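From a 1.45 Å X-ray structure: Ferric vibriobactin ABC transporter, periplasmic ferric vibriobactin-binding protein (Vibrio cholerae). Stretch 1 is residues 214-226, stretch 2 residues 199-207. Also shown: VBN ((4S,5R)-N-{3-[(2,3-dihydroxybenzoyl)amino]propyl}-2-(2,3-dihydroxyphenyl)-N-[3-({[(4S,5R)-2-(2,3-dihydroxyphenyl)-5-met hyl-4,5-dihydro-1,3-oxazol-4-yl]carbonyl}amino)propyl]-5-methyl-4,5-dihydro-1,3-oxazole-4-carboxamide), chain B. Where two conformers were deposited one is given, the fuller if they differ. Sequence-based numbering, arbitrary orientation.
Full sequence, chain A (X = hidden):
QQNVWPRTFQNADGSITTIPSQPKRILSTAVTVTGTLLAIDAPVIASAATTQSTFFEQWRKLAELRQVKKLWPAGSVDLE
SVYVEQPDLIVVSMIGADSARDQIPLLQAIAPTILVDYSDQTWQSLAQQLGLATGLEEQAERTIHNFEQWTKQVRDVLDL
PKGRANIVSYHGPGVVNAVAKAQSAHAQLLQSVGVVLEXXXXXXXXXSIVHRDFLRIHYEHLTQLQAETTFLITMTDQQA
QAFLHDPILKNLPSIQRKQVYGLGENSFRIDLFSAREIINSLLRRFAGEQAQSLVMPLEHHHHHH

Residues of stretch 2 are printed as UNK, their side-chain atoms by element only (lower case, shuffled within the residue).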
# COMPACT_ATOMS: atom_id res chain seq x y z
N PHE A 214 -2.09 7.93 -6.34
CA PHE A 214 -1.93 7.88 -7.78
C PHE A 214 -2.77 8.98 -8.40
O PHE A 214 -3.93 9.16 -8.02
CB PHE A 214 -2.40 6.53 -8.36
CG PHE A 214 -1.42 5.39 -8.15
CD1 PHE A 214 -0.78 4.81 -9.22
CD2 PHE A 214 -1.16 4.91 -6.87
CE1 PHE A 214 0.11 3.75 -9.02
CE2 PHE A 214 -0.27 3.86 -6.67
CZ PHE A 214 0.38 3.30 -7.76
N LEU A 215 -2.20 9.69 -9.37
CA LEU A 215 -2.95 10.68 -10.12
C LEU A 215 -3.78 9.92 -11.15
O LEU A 215 -3.22 9.18 -11.97
CB LEU A 215 -2.01 11.66 -10.86
CG LEU A 215 -2.69 12.88 -11.48
CD1 LEU A 215 -3.24 13.78 -10.40
CD2 LEU A 215 -1.72 13.67 -12.34
N ARG A 216 -5.10 10.09 -11.10
CA ARG A 216 -5.98 9.51 -12.10
C ARG A 216 -6.00 10.44 -13.31
O ARG A 216 -6.17 11.65 -13.17
CB ARG A 216 -7.38 9.33 -11.53
CG ARG A 216 -7.58 8.03 -10.78
CD ARG A 216 -6.69 7.88 -9.58
NE ARG A 216 -7.27 6.88 -8.69
CZ ARG A 216 -6.83 6.59 -7.48
NH1 ARG A 216 -5.75 7.19 -6.99
NH2 ARG A 216 -7.46 5.66 -6.76
N ILE A 217 -5.82 9.86 -14.51
CA ILE A 217 -5.63 10.65 -15.72
C ILE A 217 -6.38 10.05 -16.93
O ILE A 217 -6.56 8.84 -17.01
CB ILE A 217 -4.11 10.77 -16.07
CG1 ILE A 217 -3.55 9.40 -16.45
CG2 ILE A 217 -3.33 11.41 -14.90
CD1 ILE A 217 -2.12 9.42 -16.94
N HIS A 218 -6.77 10.90 -17.88
CA HIS A 218 -7.25 10.38 -19.16
C HIS A 218 -6.14 9.54 -19.79
O HIS A 218 -4.94 9.86 -19.65
CB HIS A 218 -7.64 11.50 -20.12
CG HIS A 218 -8.82 12.30 -19.67
ND1 HIS A 218 -9.12 13.54 -20.19
CD2 HIS A 218 -9.78 12.03 -18.75
CE1 HIS A 218 -10.22 14.00 -19.62
NE2 HIS A 218 -10.64 13.11 -18.74
N TYR A 219 -6.55 8.48 -20.46
CA TYR A 219 -5.66 7.52 -21.10
C TYR A 219 -4.57 8.19 -21.95
O TYR A 219 -3.41 7.79 -21.88
CB TYR A 219 -6.48 6.60 -21.99
CG TYR A 219 -5.68 5.70 -22.90
CD1 TYR A 219 -5.68 5.91 -24.27
CD2 TYR A 219 -4.93 4.64 -22.40
CE1 TYR A 219 -4.98 5.09 -25.13
CE2 TYR A 219 -4.21 3.82 -23.25
CZ TYR A 219 -4.23 4.06 -24.61
OH TYR A 219 -3.55 3.24 -25.47
N GLU A 220 -4.96 9.18 -22.74
CA GLU A 220 -4.04 9.84 -23.66
C GLU A 220 -2.78 10.38 -22.98
O GLU A 220 -1.71 10.45 -23.60
CB GLU A 220 -4.72 10.99 -24.43
CG GLU A 220 -5.70 10.54 -25.49
CD GLU A 220 -6.89 9.83 -24.89
OE1 GLU A 220 -7.34 10.27 -23.81
OE2 GLU A 220 -7.36 8.85 -25.51
N HIS A 221 -2.89 10.78 -21.72
CA HIS A 221 -1.73 11.32 -21.02
C HIS A 221 -0.60 10.31 -20.84
O HIS A 221 0.55 10.70 -20.63
CB HIS A 221 -2.11 11.93 -19.67
CG HIS A 221 -2.90 13.20 -19.77
ND1 HIS A 221 -2.41 14.35 -20.35
CD2 HIS A 221 -4.15 13.50 -19.34
CE1 HIS A 221 -3.32 15.30 -20.28
NE2 HIS A 221 -4.39 14.81 -19.67
N LEU A 222 -0.93 9.02 -20.87
CA LEU A 222 0.11 7.99 -20.79
C LEU A 222 1.17 8.16 -21.87
O LEU A 222 2.35 7.86 -21.64
CB LEU A 222 -0.49 6.58 -20.89
CG LEU A 222 -1.30 6.04 -19.71
CD1 LEU A 222 -1.84 4.67 -20.07
CD2 LEU A 222 -0.46 5.97 -18.43
N THR A 223 0.76 8.67 -23.03
CA THR A 223 1.72 8.87 -24.12
C THR A 223 2.76 9.94 -23.79
O THR A 223 3.77 10.02 -24.47
CB THR A 223 1.05 9.28 -25.44
OG1 THR A 223 0.46 10.58 -25.30
CG2 THR A 223 -0.01 8.27 -25.86
N GLN A 224 2.50 10.74 -22.76
CA GLN A 224 3.38 11.86 -22.42
C GLN A 224 4.41 11.51 -21.36
O GLN A 224 5.26 12.35 -21.03
CB GLN A 224 2.54 13.06 -21.98
CG GLN A 224 1.60 13.55 -23.08
CD GLN A 224 0.67 14.66 -22.63
OE1 GLN A 224 -0.19 14.46 -21.78
NE2 GLN A 224 0.83 15.84 -23.22
N LEU A 225 4.37 10.29 -20.84
CA LEU A 225 5.34 9.87 -19.83
C LEU A 225 6.75 9.81 -20.41
O LEU A 225 6.96 9.34 -21.53
CB LEU A 225 4.93 8.52 -19.21
CG LEU A 225 3.64 8.57 -18.40
CD1 LEU A 225 3.14 7.17 -18.07
CD2 LEU A 225 3.86 9.37 -17.13
N GLN A 226 7.74 10.31 -19.67
CA GLN A 226 9.08 10.42 -20.24
C GLN A 226 10.10 9.42 -19.71
O GLN A 226 11.18 9.27 -20.29
CB GLN A 226 9.61 11.85 -20.07
CG GLN A 226 8.77 12.93 -20.74
CD GLN A 226 8.97 13.01 -22.25
OE1 GLN A 226 8.72 14.05 -22.87
NE2 GLN A 226 9.40 11.91 -22.86
N UNK A 199 7.32 12.14 -11.79
CA UNK A 199 6.03 12.58 -11.25
C UNK A 199 5.11 12.93 -12.41
O UNK A 199 5.51 13.61 -13.35
c UNK A 199 4.91 14.41 -9.77
o UNK A 199 4.95 12.67 -8.11
c UNK A 199 6.21 13.79 -10.33
c UNK A 199 4.41 13.72 -8.49
o UNK A 199 3.48 14.24 -7.85
N UNK A 200 3.85 12.45 -12.35
CA UNK A 200 2.89 12.85 -13.40
C UNK A 200 2.54 14.32 -13.24
O UNK A 200 2.50 14.83 -12.12
c UNK A 200 3.24 11.63 -11.30
c UNK A 200 1.77 11.66 -11.63
c UNK A 200 1.66 11.98 -13.10
N UNK A 201 2.31 15.01 -14.36
CA UNK A 201 1.95 16.43 -14.31
C UNK A 201 0.63 16.59 -13.56
O UNK A 201 -0.38 16.02 -13.96
c UNK A 201 1.64 18.47 -15.80
c UNK A 201 1.83 16.96 -15.74
o UNK A 201 1.09 19.06 -14.85
o UNK A 201 2.04 19.07 -16.83
N UNK A 202 0.63 17.36 -12.46
CA UNK A 202 -0.59 17.52 -11.66
C UNK A 202 -1.77 18.04 -12.48
O UNK A 202 -2.93 17.79 -12.14
c UNK A 202 1.30 18.40 -10.48
c UNK A 202 1.79 18.06 -11.87
c UNK A 202 -0.18 18.55 -10.60
N UNK A 203 -1.48 18.75 -13.56
CA UNK A 203 -2.54 19.29 -14.40
C UNK A 203 -3.35 18.20 -15.11
O UNK A 203 -4.41 18.47 -15.66
c UNK A 203 -1.97 20.27 -15.42
N UNK A 204 -2.84 16.97 -15.08
CA UNK A 204 -3.48 15.88 -15.79
C UNK A 204 -4.62 15.25 -14.99
O UNK A 204 -5.21 14.28 -15.44
c UNK A 204 1.48 12.57 -17.10
c UNK A 204 -0.18 14.28 -17.22
n UNK A 204 -0.05 16.08 -18.56
c UNK A 204 0.27 13.08 -16.68
c UNK A 204 0.60 14.93 -18.20
c UNK A 204 -1.34 15.09 -17.01
c UNK A 204 2.24 13.23 -18.07
c UNK A 204 -2.48 14.76 -16.08
c UNK A 204 1.82 14.42 -18.62
c UNK A 204 -1.24 16.15 -17.85
N UNK A 205 -4.91 15.77 -13.79
CA UNK A 205 -5.96 15.17 -12.97
C UNK A 205 -7.26 15.01 -13.75
O UNK A 205 -7.76 15.97 -14.35
n UNK A 205 -8.82 16.84 -9.55
c UNK A 205 -6.24 16.01 -11.72
c UNK A 205 -7.35 15.43 -10.84
o UNK A 205 -6.75 16.46 -8.77
c UNK A 205 -7.62 16.28 -9.63
N UNK A 206 -7.83 13.81 -13.71
CA UNK A 206 -9.08 13.53 -14.40
C UNK A 206 -10.24 13.81 -13.46
O UNK A 206 -10.35 13.22 -12.39
c UNK A 206 -9.10 12.06 -14.88
N UNK A 207 -11.10 14.75 -13.84
CA UNK A 207 -12.25 15.07 -13.00
C UNK A 207 -11.91 15.83 -11.73
O UNK A 207 -10.83 16.43 -11.60
C VBN B . -11.16 1.32 -8.66
N VBN B . -11.03 1.89 -6.19
O VBN B . -11.02 2.45 -8.99
CA VBN B . -11.47 0.95 -7.21
CB VBN B . -13.00 0.84 -6.88
CAB VBN B . -7.60 -5.90 -5.60
OAC VBN B . -6.30 2.02 -11.20
OAD VBN B . -11.34 -3.64 -6.99
OAF VBN B . -6.97 2.54 -5.24
OAG VBN B . -9.43 6.27 -3.81
OAH VBN B . -9.27 1.81 -3.38
OAI VBN B . -8.26 1.92 -7.48
OAJ VBN B . -9.63 3.95 -5.21
OAK VBN B . -9.10 -0.14 -5.27
CAL VBN B . -4.24 3.13 -7.72
CAM VBN B . -13.11 5.75 -3.95
CAN VBN B . -9.12 -1.24 -1.27
CAO VBN B . -4.92 3.05 -6.46
CAP VBN B . -11.85 6.33 -3.64
CAQ VBN B . -9.16 0.15 -1.62
CAR VBN B . -4.93 2.80 -8.95
CAS VBN B . -13.19 4.57 -4.70
CAT VBN B . -9.10 -2.24 -2.28
CAU VBN B . -9.90 0.72 -11.76
CAV VBN B . -11.24 -2.18 -10.35
CAW VBN B . -9.10 2.01 -11.51
CAX VBN B . -11.23 -3.64 -9.86
CAY VBN B . -11.26 0.65 -11.07
CAZ VBN B . -11.50 -1.13 -9.26
NBB VBN B . -8.39 2.11 -10.23
NBC VBN B . -10.10 -3.89 -8.97
NBD VBN B . -8.69 -2.62 -6.00
OBF VBN B . -8.99 -4.23 -4.32
CBG VBN B . -6.95 2.13 -10.21
CBH VBN B . -10.28 -3.83 -7.51
CBJ VBN B . -12.12 2.83 -6.07
CBK VBN B . -6.28 2.65 -6.43
CBL VBN B . -10.66 5.73 -4.09
CBM VBN B . -9.19 0.49 -2.97
CBN VBN B . -6.94 2.34 -7.58
CBO VBN B . -10.75 4.60 -4.80
CBP VBN B . -9.17 -0.48 -3.94
CBQ VBN B . -6.23 2.42 -8.89
CBR VBN B . -12.05 3.98 -5.10
CBS VBN B . -9.10 -1.90 -3.58
CBU VBN B . -8.83 -5.01 -5.58
CBW VBN B . -9.20 -2.90 -4.69
CBX VBN B . -8.99 -3.87 -6.71
NBY VBN B . -11.25 0.26 -9.65
OG1 VBN B . -13.35 2.19 -6.33
CG2 VBN B . -13.50 -0.39 -6.14
O HOH W 1 -6.78 13.72 -17.59
O HOH W 2 -1.10 17.33 -21.43

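Position 199 carries three side-chain carbons, the third bearing two oxygens. Its CA-to-CB bond points away from stretch 1, and none of its atoms comes within contact distance. A carboxylate on a two-carbon arm is Glu199.

At position 200, three carbons close a ring onto the backbone nitrogen. The ring packs against an aliphatic neighbour, a ring carbon lying 3.9 Å from Leu215 CB; this is Pro200, and the carbon is its CG.

Position 201 has two carbons, the second with two oxygens, and its backbone O lies 3.2 Å from Leu215 CD2. An acid and its amide look alike in heavy-atom shape, but the two oxygens settle it as Asp201. Its OD1 accepts a hydrogen bond from the backbone N of residue 203 (2.9 Å).

Position 202 again shows three carbons closed onto the backbone nitrogen. Its CA-to-CB bond points away, and its closest approach is CA, 4.1 Å from Leu215 CD2; this is Pro202. Position 203, with a single side-chain carbon, also directed away and free of contact, is Ala203.

Position 204 has one carbon followed by fused five- and six-membered rings holding eight carbons and one nitrogen. Its five-membered ring forms an offset stack with the His221 ring, centroids 3.8 Å apart and planes at 17°. At the edge of the fused rings lie Leu225 CD2, 4.0 Å from a six-membered-ring carbon, and Ile217 CG2, which is 3.7 Å from CB of 204. Only an indole fits, so this is Trp204, and the ring carbon is CZ3.

Position 205 has three carbons, the third carrying one oxygen and one nitrogen, and its CB touches Leu215 CD1 at 4.0 Å: Gln205. Its NE2 donates to the backbone O of residue 207 (2.9 Å, 177°).

Position 206 has one carbon, a CB that points toward stretch 1, 3.8 Å from Ile217 CA and 3.9 Å from His218 CD2; hence Ala206. Position 207 has no side-chain atoms, and its phi of 72° is itself favourable to glycine: Gly207.

The contact, burying 579 Å², centres on Trp204, which has the largest covered area. The stacked His221 ring also donates from ND1 to Gln224 OE1 (2.6 Å); the close approach of Trp204 NE1 to His221 ND1 (3.4 Å) has too poor an angle to be a hydrogen bond. Beside this aromatic pair, the backbones are tied by Ala206 N donating to Arg216 O (2.8 Å, 148°). One water bridges them further, donating to Trp204 O (2.7 Å) and accepting from His218 N (2.8 Å). Leu215 completes the apolar packing, its CD2 4.0 Å from Trp204 CB.

Stretch 2 199-207: EPDPAWQAG
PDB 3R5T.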